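Local coordinates for protein racemase, putative (Roseobacter denitrificans, PDB 3TCS) that binds magnesium and d-alanine, and is probably a hydro-lyase or racemase of the mandelate racemase / muconate lactonizing enzyme family, at residues Leu25-Val36 / Trp377-Ile388. Numbering follows the deposited sequence.
Sequences LKAIETFTNDAV and WLARSQYQSSEI
Phe31 and Tyr383 lie side by side on one face of an antiparallel strand pair, 25-32 against 382-387, whose N-to-C directions differ by 169°. Their rings meet obliquely, planes 50° apart, with CE1 of Phe31 3.3 Å from CD1 of Tyr383. On the same face the Tyr383 hydroxyl donates to Glu29 OE2, OH to OE2 2.5 Å, through the anti lone pair of the carboxylate oxygen; the other oxygen, OE1, forms a salt bridge with Arg40. Packing is also tight where helix 375-380 meets the strand end and the turn after it. Leu378 CD2 presses on Phe31 CB at 3.6 Å, and Ser381 OG, bonded to Leu378 O, sits at the edge of the Phe31 ring. The Trp377 indole, swung anti to its own N (chi1 -172°), brings its CH2 corner edge-on to Phe31 O and Val36 O, while CZ2 meets Val36 CG1 at 3.6 Å. Asn33 crosses the indole at about a right angle; its OD1 accepts from Ala35 N, an Asx turn, and from Val36 N, which extends it to an Asx motif, and one water joins ND2 to Trp377 NE1. Replacing Asn33 by alanine would take away that acceptor, and both N-H groups would probably lose their partner along with the water link. The far end is looser: beyond the backbone bond from Ile388 N to Lys26 O, 3.2 Å, the side chains of exposed Lys26 and Ile388 come no nearer than 4.1 Å, CG to CD1, and Ile388 otherwise lies against the Lys26 backbone. Thr30 and Ser386, on the other face, both bond His66 of helix 58-73. The C-terminal strand thus completes, as an outer strand, the antiparallel sheet of the N-terminal capping domain characteristic of the enolase superfamily.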
ATOM      1  N   LEU B  25     -16.853 -17.968 -10.886  1.00 22.82           N
ATOM      2  CA  LEU B  25     -15.684 -17.837 -11.743  1.00 21.49           C
ATOM      3  C   LEU B  25     -14.929 -19.140 -11.925  1.00 20.27           C
ATOM      4  O   LEU B  25     -14.614 -19.847 -10.966  1.00 19.08           O
ATOM      5  CB  LEU B  25     -14.735 -16.757 -11.213  1.00 23.74           C
ATOM      6  CG  LEU B  25     -15.191 -15.313 -11.438  1.00 26.40           C
ATOM      7  CD1 LEU B  25     -14.053 -14.367 -11.091  1.00 27.44           C
ATOM      8  CD2 LEU B  25     -15.613 -15.119 -12.887  1.00 26.56           C
ATOM      9  N   LYS B  26     -14.647 -19.441 -13.184  1.00 18.38           N
ATOM     10  CA  LYS B  26     -13.936 -20.645 -13.568  1.00 18.33           C
ATOM     11  C   LYS B  26     -12.487 -20.298 -13.886  1.00 16.24           C
ATOM     12  O   LYS B  26     -11.572 -21.060 -13.577  1.00 17.51           O
ATOM     13  CB  LYS B  26     -14.621 -21.248 -14.797  1.00 20.69           C
ATOM     14  CG  LYS B  26     -13.950 -22.449 -15.416  1.00 23.91           C
ATOM     15  CD  LYS B  26     -14.716 -22.863 -16.666  1.00 27.41           C
ATOM     16  CE  LYS B  26     -14.118 -24.089 -17.335  1.00 30.41           C
ATOM     17  NZ  LYS B  26     -14.906 -24.459 -18.553  1.00 33.29           N
ATOM     18  N   ALA B  27     -12.280 -19.130 -14.489  1.00 14.39           N
ATOM     19  CA  ALA B  27     -10.938 -18.712 -14.863  1.00 12.34           C
ATOM     20  C   ALA B  27     -10.731 -17.203 -14.894  1.00 11.53           C
ATOM     21  O   ALA B  27     -11.671 -16.430 -15.090  1.00 11.47           O
ATOM     22  CB  ALA B  27     -10.593 -19.286 -16.225  1.00 12.50           C
ATOM     23  N   ILE B  28      -9.477 -16.811 -14.700  1.00 10.98           N
ATOM     24  CA  ILE B  28      -9.062 -15.414 -14.744  1.00 11.47           C
ATOM     25  C   ILE B  28      -7.763 -15.400 -15.533  1.00 10.83           C
ATOM     26  O   ILE B  28      -6.792 -16.062 -15.156  1.00 11.99           O
ATOM     27  CB  ILE B  28      -8.799 -14.836 -13.342  1.00 10.96           C
ATOM     28  CG1 ILE B  28     -10.076 -14.895 -12.506  1.00 13.20           C
ATOM     29  CG2 ILE B  28      -8.332 -13.383 -13.465  1.00 13.13           C
ATOM     30  CD1 ILE B  28      -9.877 -14.526 -11.058  1.00 12.86           C
ATOM     31  N   GLU B  29      -7.761 -14.666 -16.641  1.00  9.54           N
ATOM     32  CA  GLU B  29      -6.592 -14.561 -17.510  1.00  9.39           C
ATOM     33  C   GLU B  29      -6.156 -13.111 -17.647  1.00  9.18           C
ATOM     34  O   GLU B  29      -6.987 -12.211 -17.612  1.00  9.75           O
ATOM     35  CB  GLU B  29      -6.931 -15.074 -18.906  1.00  9.70           C
ATOM     36  CG  GLU B  29      -7.362 -16.523 -18.962  1.00 11.29           C
ATOM     37  CD  GLU B  29      -8.114 -16.837 -20.236  1.00 12.97           C
ATOM     38  OE1 GLU B  29      -9.303 -16.469 -20.329  1.00 15.12           O
ATOM     39  OE2 GLU B  29      -7.510 -17.438 -21.150  1.00 12.93           O
ATOM     40  N   THR B  30      -4.858 -12.892 -17.812  1.00  8.25           N
ATOM     41  CA  THR B  30      -4.339 -11.542 -18.002  1.00  8.79           C
ATOM     42  C   THR B  30      -3.478 -11.516 -19.263  1.00  9.32           C
ATOM     43  O   THR B  30      -2.823 -12.500 -19.604  1.00  7.25           O
ATOM     44  CB  THR B  30      -3.491 -11.063 -16.798  1.00  9.44           C
ATOM     45  OG1 THR B  30      -2.512 -12.053 -16.474  1.00 12.14           O
ATOM     46  CG2 THR B  30      -4.372 -10.810 -15.582  1.00  8.15           C
ATOM     47  N   PHE B  31      -3.511 -10.381 -19.951  1.00  8.12           N
ATOM     48  CA  PHE B  31      -2.762 -10.149 -21.183  1.00  9.03           C
ATOM     49  C   PHE B  31      -2.130  -8.794 -20.901  1.00  9.96           C
ATOM     50  O   PHE B  31      -2.826  -7.782 -20.851  1.00  9.19           O
ATOM     51  CB  PHE B  31      -3.741 -10.064 -22.352  1.00  8.02           C
ATOM     52  CG  PHE B  31      -4.662 -11.248 -22.448  1.00  9.30           C
ATOM     53  CD1 PHE B  31      -4.379 -12.301 -23.314  1.00  8.65           C
ATOM     54  CD2 PHE B  31      -5.802 -11.322 -21.650  1.00  7.64           C
ATOM     55  CE1 PHE B  31      -5.218 -13.410 -23.386  1.00  9.57           C
ATOM     56  CE2 PHE B  31      -6.646 -12.423 -21.712  1.00  9.24           C
ATOM     57  CZ  PHE B  31      -6.355 -13.474 -22.582  1.00  9.81           C
ATOM     58  N   THR B  32      -0.812  -8.762 -20.734  1.00  8.75           N
ATOM     59  CA  THR B  32      -0.173  -7.514 -20.344  1.00 10.00           C
ATOM     60  C   THR B  32       1.200  -7.214 -20.925  1.00  9.89           C
ATOM     61  O   THR B  32       1.865  -8.084 -21.493  1.00  9.68           O
ATOM     62  CB  THR B  32      -0.001  -7.525 -18.805  1.00  9.38           C
ATOM     63  OG1 THR B  32       0.361  -6.227 -18.325  1.00 10.93           O
ATOM     64  CG2 THR B  32       1.105  -8.506 -18.427  1.00  7.63           C
ATOM     65  N   ASN B  33       1.595  -5.948 -20.806  1.00  9.78           N
ATOM     66  CA  ASN B  33       2.952  -5.539 -21.144  1.00 11.07           C
ATOM     67  C   ASN B  33       3.306  -4.686 -19.926  1.00 10.42           C
ATOM     68  O   ASN B  33       2.547  -4.683 -18.957  1.00 10.85           O
ATOM     69  CB  ASN B  33       3.100  -4.794 -22.493  1.00  9.86           C
ATOM     70  CG  ASN B  33       2.298  -3.511 -22.591  1.00 11.30           C
ATOM     71  OD1 ASN B  33       1.945  -2.881 -21.595  1.00  7.76           O
ATOM     72  ND2 ASN B  33       2.036  -3.099 -23.830  1.00 10.33           N
ATOM     73  N   ASP B  34       4.432  -3.989 -19.933  1.00  9.86           N
ATOM     74  CA  ASP B  34       4.808  -3.212 -18.755  1.00 11.78           C
ATOM     75  C   ASP B  34       3.914  -2.016 -18.420  1.00 11.44           C
ATOM     76  O   ASP B  34       3.850  -1.596 -17.269  1.00 11.80           O
ATOM     77  CB  ASP B  34       6.257  -2.742 -18.888  1.00 14.99           C
ATOM     78  CG  ASP B  34       7.251  -3.888 -18.825  1.00 22.15           C
ATOM     79  OD1 ASP B  34       6.817  -5.064 -18.835  1.00 23.30           O
ATOM     80  OD2 ASP B  34       8.469  -3.614 -18.766  1.00 25.15           O
ATOM     81  N   ALA B  35       3.216  -1.481 -19.418  1.00 10.75           N
ATOM     82  CA  ALA B  35       2.370  -0.307 -19.213  1.00 11.28           C
ATOM     83  C   ALA B  35       0.895  -0.583 -18.916  1.00 10.84           C
ATOM     84  O   ALA B  35       0.273   0.133 -18.128  1.00 12.64           O
ATOM     85  CB  ALA B  35       2.483   0.611 -20.420  1.00 10.34           C
ATOM     86  N   VAL B  36       0.327  -1.604 -19.544  1.00 10.42           N
ATOM     87  CA  VAL B  36      -1.084  -1.903 -19.320  1.00  9.22           C
ATOM     88  C   VAL B  36      -1.377  -3.388 -19.470  1.00 10.27           C
ATOM     89  O   VAL B  36      -0.723  -4.088 -20.257  1.00  9.85           O
ATOM     90  CB  VAL B  36      -1.973  -1.109 -20.308  1.00 12.09           C
ATOM     91  CG1 VAL B  36      -1.708  -1.574 -21.723  1.00 11.69           C
ATOM     92  CG2 VAL B  36      -3.445  -1.282 -19.953  1.00 14.44           C
ATOM     93  N   TRP B 377      -2.790  -6.311 -30.441  1.00 11.26           N
ATOM     94  CA  TRP B 377      -2.150  -5.972 -29.178  1.00  9.27           C
ATOM     95  C   TRP B 377      -2.088  -7.230 -28.317  1.00  8.19           C
ATOM     96  O   TRP B 377      -1.053  -7.539 -27.725  1.00  8.93           O
ATOM     97  CB  TRP B 377      -2.934  -4.881 -28.437  1.00  8.26           C
ATOM     98  CG  TRP B 377      -2.209  -4.371 -27.222  1.00  7.87           C
ATOM     99  CD1 TRP B 377      -1.381  -3.292 -27.156  1.00 10.99           C
ATOM    100  CD2 TRP B 377      -2.223  -4.947 -25.912  1.00  9.74           C
ATOM    101  NE1 TRP B 377      -0.878  -3.156 -25.884  1.00  8.96           N
ATOM    102  CE2 TRP B 377      -1.380  -4.160 -25.100  1.00  7.71           C
ATOM    103  CE3 TRP B 377      -2.868  -6.057 -25.344  1.00  9.53           C
ATOM    104  CZ2 TRP B 377      -1.162  -4.443 -23.745  1.00  9.36           C
ATOM    105  CZ3 TRP B 377      -2.650  -6.340 -23.993  1.00 10.07           C
ATOM    106  CH2 TRP B 377      -1.806  -5.535 -23.212  1.00  8.72           C
ATOM    107  N   LEU B 378      -3.199  -7.960 -28.246  1.00  6.79           N
ATOM    108  CA  LEU B 378      -3.242  -9.188 -27.455  1.00  7.17           C
ATOM    109  C   LEU B 378      -2.188 -10.199 -27.915  1.00  8.41           C
ATOM    110  O   LEU B 378      -1.555 -10.866 -27.097  1.00  8.13           O
ATOM    111  CB  LEU B 378      -4.634  -9.824 -27.535  1.00  9.57           C
ATOM    112  CG  LEU B 378      -5.749  -9.025 -26.848  1.00  9.36           C
ATOM    113  CD1 LEU B 378      -7.096  -9.667 -27.120  1.00 10.10           C
ATOM    114  CD2 LEU B 378      -5.491  -8.966 -25.355  1.00  8.73           C
ATOM    115  N   ALA B 379      -2.000 -10.307 -29.227  1.00  8.60           N
ATOM    116  CA  ALA B 379      -1.021 -11.246 -29.773  1.00  8.94           C
ATOM    117  C   ALA B 379       0.383 -10.987 -29.232  1.00 10.14           C
ATOM    118  O   ALA B 379       1.152 -11.928 -29.023  1.00 10.05           O
ATOM    119  CB  ALA B 379      -1.016 -11.173 -31.308  1.00 10.08           C
ATOM    120  N   ARG B 380       0.713  -9.717 -29.002  1.00  8.24           N
ATOM    121  CA  ARG B 380       2.034  -9.352 -28.496  1.00 10.66           C
ATOM    122  C   ARG B 380       2.154  -9.342 -26.977  1.00 10.69           C
ATOM    123  O   ARG B 380       3.243  -9.134 -26.449  1.00  9.92           O
ATOM    124  CB  ARG B 380       2.440  -7.965 -29.000  1.00 12.99           C
ATOM    125  CG  ARG B 380       2.403  -7.793 -30.500  1.00 15.87           C
ATOM    126  CD  ARG B 380       3.073  -6.488 -30.908  1.00 20.88           C
ATOM    127  NE  ARG B 380       2.973  -6.281 -32.349  1.00 26.90           N
ATOM    128  CZ  ARG B 380       3.684  -5.392 -33.038  1.00 28.51           C
ATOM    129  NH1 ARG B 380       4.564  -4.615 -32.420  1.00 29.78           N
ATOM    130  NH2 ARG B 380       3.512  -5.281 -34.351  1.00 28.62           N
ATOM    131  N   SER B 381       1.053  -9.579 -26.276  1.00  9.19           N
ATOM    132  CA  SER B 381       1.057  -9.536 -24.813  1.00 10.01           C
ATOM    133  C   SER B 381       1.616 -10.748 -24.077  1.00 10.62           C
ATOM    134  O   SER B 381       1.811 -11.822 -24.649  1.00 10.47           O
ATOM    135  CB  SER B 381      -0.365  -9.305 -24.307  1.00  9.47           C
ATOM    136  OG  SER B 381      -1.136 -10.487 -24.464  1.00  9.99           O
ATOM    137  N   GLN B 382       1.869 -10.554 -22.788  1.00 10.70           N
ATOM    138  CA  GLN B 382       2.346 -11.623 -21.928  1.00 11.80           C
ATOM    139  C   GLN B 382       1.091 -12.211 -21.302  1.00 10.97           C
ATOM    140  O   GLN B 382       0.337 -11.522 -20.601  1.00  8.70           O
ATOM    141  CB  GLN B 382       3.268 -11.090 -20.838  1.00 12.94           C
ATOM    142  CG  GLN B 382       3.890 -12.204 -20.018  1.00 21.73           C
ATOM    143  CD  GLN B 382       4.802 -11.687 -18.931  1.00 25.85           C
ATOM    144  OE1 GLN B 382       5.706 -10.886 -19.189  1.00 28.36           O
ATOM    145  NE2 GLN B 382       4.574 -12.142 -17.703  1.00 29.47           N
ATOM    146  N   TYR B 383       0.872 -13.493 -21.560  1.00  8.63           N
ATOM    147  CA  TYR B 383      -0.308 -14.196 -21.081  1.00  8.92           C
ATOM    148  C   TYR B 383      -0.084 -14.984 -19.796  1.00  9.53           C
ATOM    149  O   TYR B 383       0.973 -15.571 -19.600  1.00  9.31           O
ATOM    150  CB  TYR B 383      -0.777 -15.160 -22.174  1.00  8.23           C
ATOM    151  CG  TYR B 383      -1.952 -16.035 -21.805  1.00  8.05           C
ATOM    152  CD1 TYR B 383      -3.253 -15.526 -21.792  1.00  8.36           C
ATOM    153  CD2 TYR B 383      -1.773 -17.387 -21.513  1.00  9.64           C
ATOM    154  CE1 TYR B 383      -4.343 -16.351 -21.507  1.00  8.80           C
ATOM    155  CE2 TYR B 383      -2.856 -18.218 -21.224  1.00  9.30           C
ATOM    156  CZ  TYR B 383      -4.135 -17.695 -21.227  1.00  8.89           C
ATOM    157  OH  TYR B 383      -5.212 -18.519 -20.968  1.00 10.49           O
ATOM    158  N   GLN B 384      -1.088 -14.993 -18.928  1.00  9.38           N
ATOM    159  CA  GLN B 384      -1.026 -15.771 -17.690  1.00  9.15           C
ATOM    160  C   GLN B 384      -2.451 -16.111 -17.292  1.00 11.04           C
ATOM    161  O   GLN B 384      -3.350 -15.280 -17.406  1.00 10.52           O
ATOM    162  CB  GLN B 384      -0.342 -14.997 -16.557  1.00  8.78           C
ATOM    163  CG  GLN B 384      -0.134 -15.868 -15.314  1.00 10.32           C
ATOM    164  CD  GLN B 384       0.713 -15.211 -14.246  1.00 10.39           C
ATOM    165  OE1 GLN B 384       1.337 -14.173 -14.475  1.00 11.61           O
ATOM    166  NE2 GLN B 384       0.753 -15.826 -13.066  1.00 10.63           N
ATOM    167  N   SER B 385      -2.679 -17.337 -16.843  1.00 11.68           N
ATOM    168  CA  SER B 385      -4.026 -17.716 -16.455  1.00 13.63           C
ATOM    169  C   SER B 385      -4.072 -18.480 -15.144  1.00 13.76           C
ATOM    170  O   SER B 385      -3.099 -19.114 -14.736  1.00 14.59           O
ATOM    171  CB  SER B 385      -4.671 -18.568 -17.550  1.00 15.36           C
ATOM    172  OG  SER B 385      -3.997 -19.804 -17.670  1.00 21.28           O
ATOM    173  N   SER B 386      -5.220 -18.395 -14.490  1.00 13.95           N
ATOM    174  CA  SER B 386      -5.473 -19.090 -13.238  1.00 15.02           C
ATOM    175  C   SER B 386      -6.864 -19.676 -13.393  1.00 15.78           C
ATOM    176  O   SER B 386      -7.788 -18.969 -13.782  1.00 13.08           O
ATOM    177  CB  SER B 386      -5.455 -18.116 -12.060  1.00 14.17           C
ATOM    178  OG  SER B 386      -4.148 -17.638 -11.810  1.00 13.66           O
ATOM    179  N   GLU B 387      -7.018 -20.961 -13.104  1.00 17.19           N
ATOM    180  CA  GLU B 387      -8.327 -21.588 -13.224  1.00 21.75           C
ATOM    181  C   GLU B 387      -8.520 -22.692 -12.199  1.00 23.45           C
ATOM    182  O   GLU B 387      -7.564 -23.132 -11.565  1.00 23.13           O
ATOM    183  CB  GLU B 387      -8.511 -22.147 -14.637  1.00 23.34           C
ATOM    184  CG  GLU B 387      -7.513 -23.214 -15.024  1.00 28.54           C
ATOM    185  CD  GLU B 387      -7.604 -23.574 -16.498  1.00 33.14           C
ATOM    186  OE1 GLU B 387      -8.710 -23.941 -16.952  1.00 34.78           O
ATOM    187  OE2 GLU B 387      -6.572 -23.485 -17.199  1.00 35.37           O
ATOM    188  N   ILE B 388      -9.763 -23.126 -12.027  1.00 26.77           N
ATOM    189  CA  ILE B 388     -10.076 -24.187 -11.079  1.00 31.21           C
ATOM    190  C   ILE B 388     -10.611 -25.425 -11.790  1.00 33.83           C
ATOM    191  O   ILE B 388     -10.665 -25.410 -13.041  1.00 36.01           O
ATOM    192  CB  ILE B 388     -11.108 -23.715 -10.028  1.00 32.45           C
ATOM    193  CG1 ILE B 388     -12.244 -22.939 -10.701  1.00 33.28           C
ATOM    194  CG2 ILE B 388     -10.420 -22.845  -8.992  1.00 33.90           C
ATOM    195  CD1 ILE B 388     -13.092 -23.759 -11.652  1.00 35.47           C
ATOM    196  OXT ILE B 388     -10.968 -26.398 -11.089  1.00 37.33           O
TER
HETATM  197  O   HOH W   1      -0.310 -11.617 -17.850  1.00 12.97           O
HETATM  198  O   HOH W   2       0.884  -0.865 -25.403  1.00 13.42           O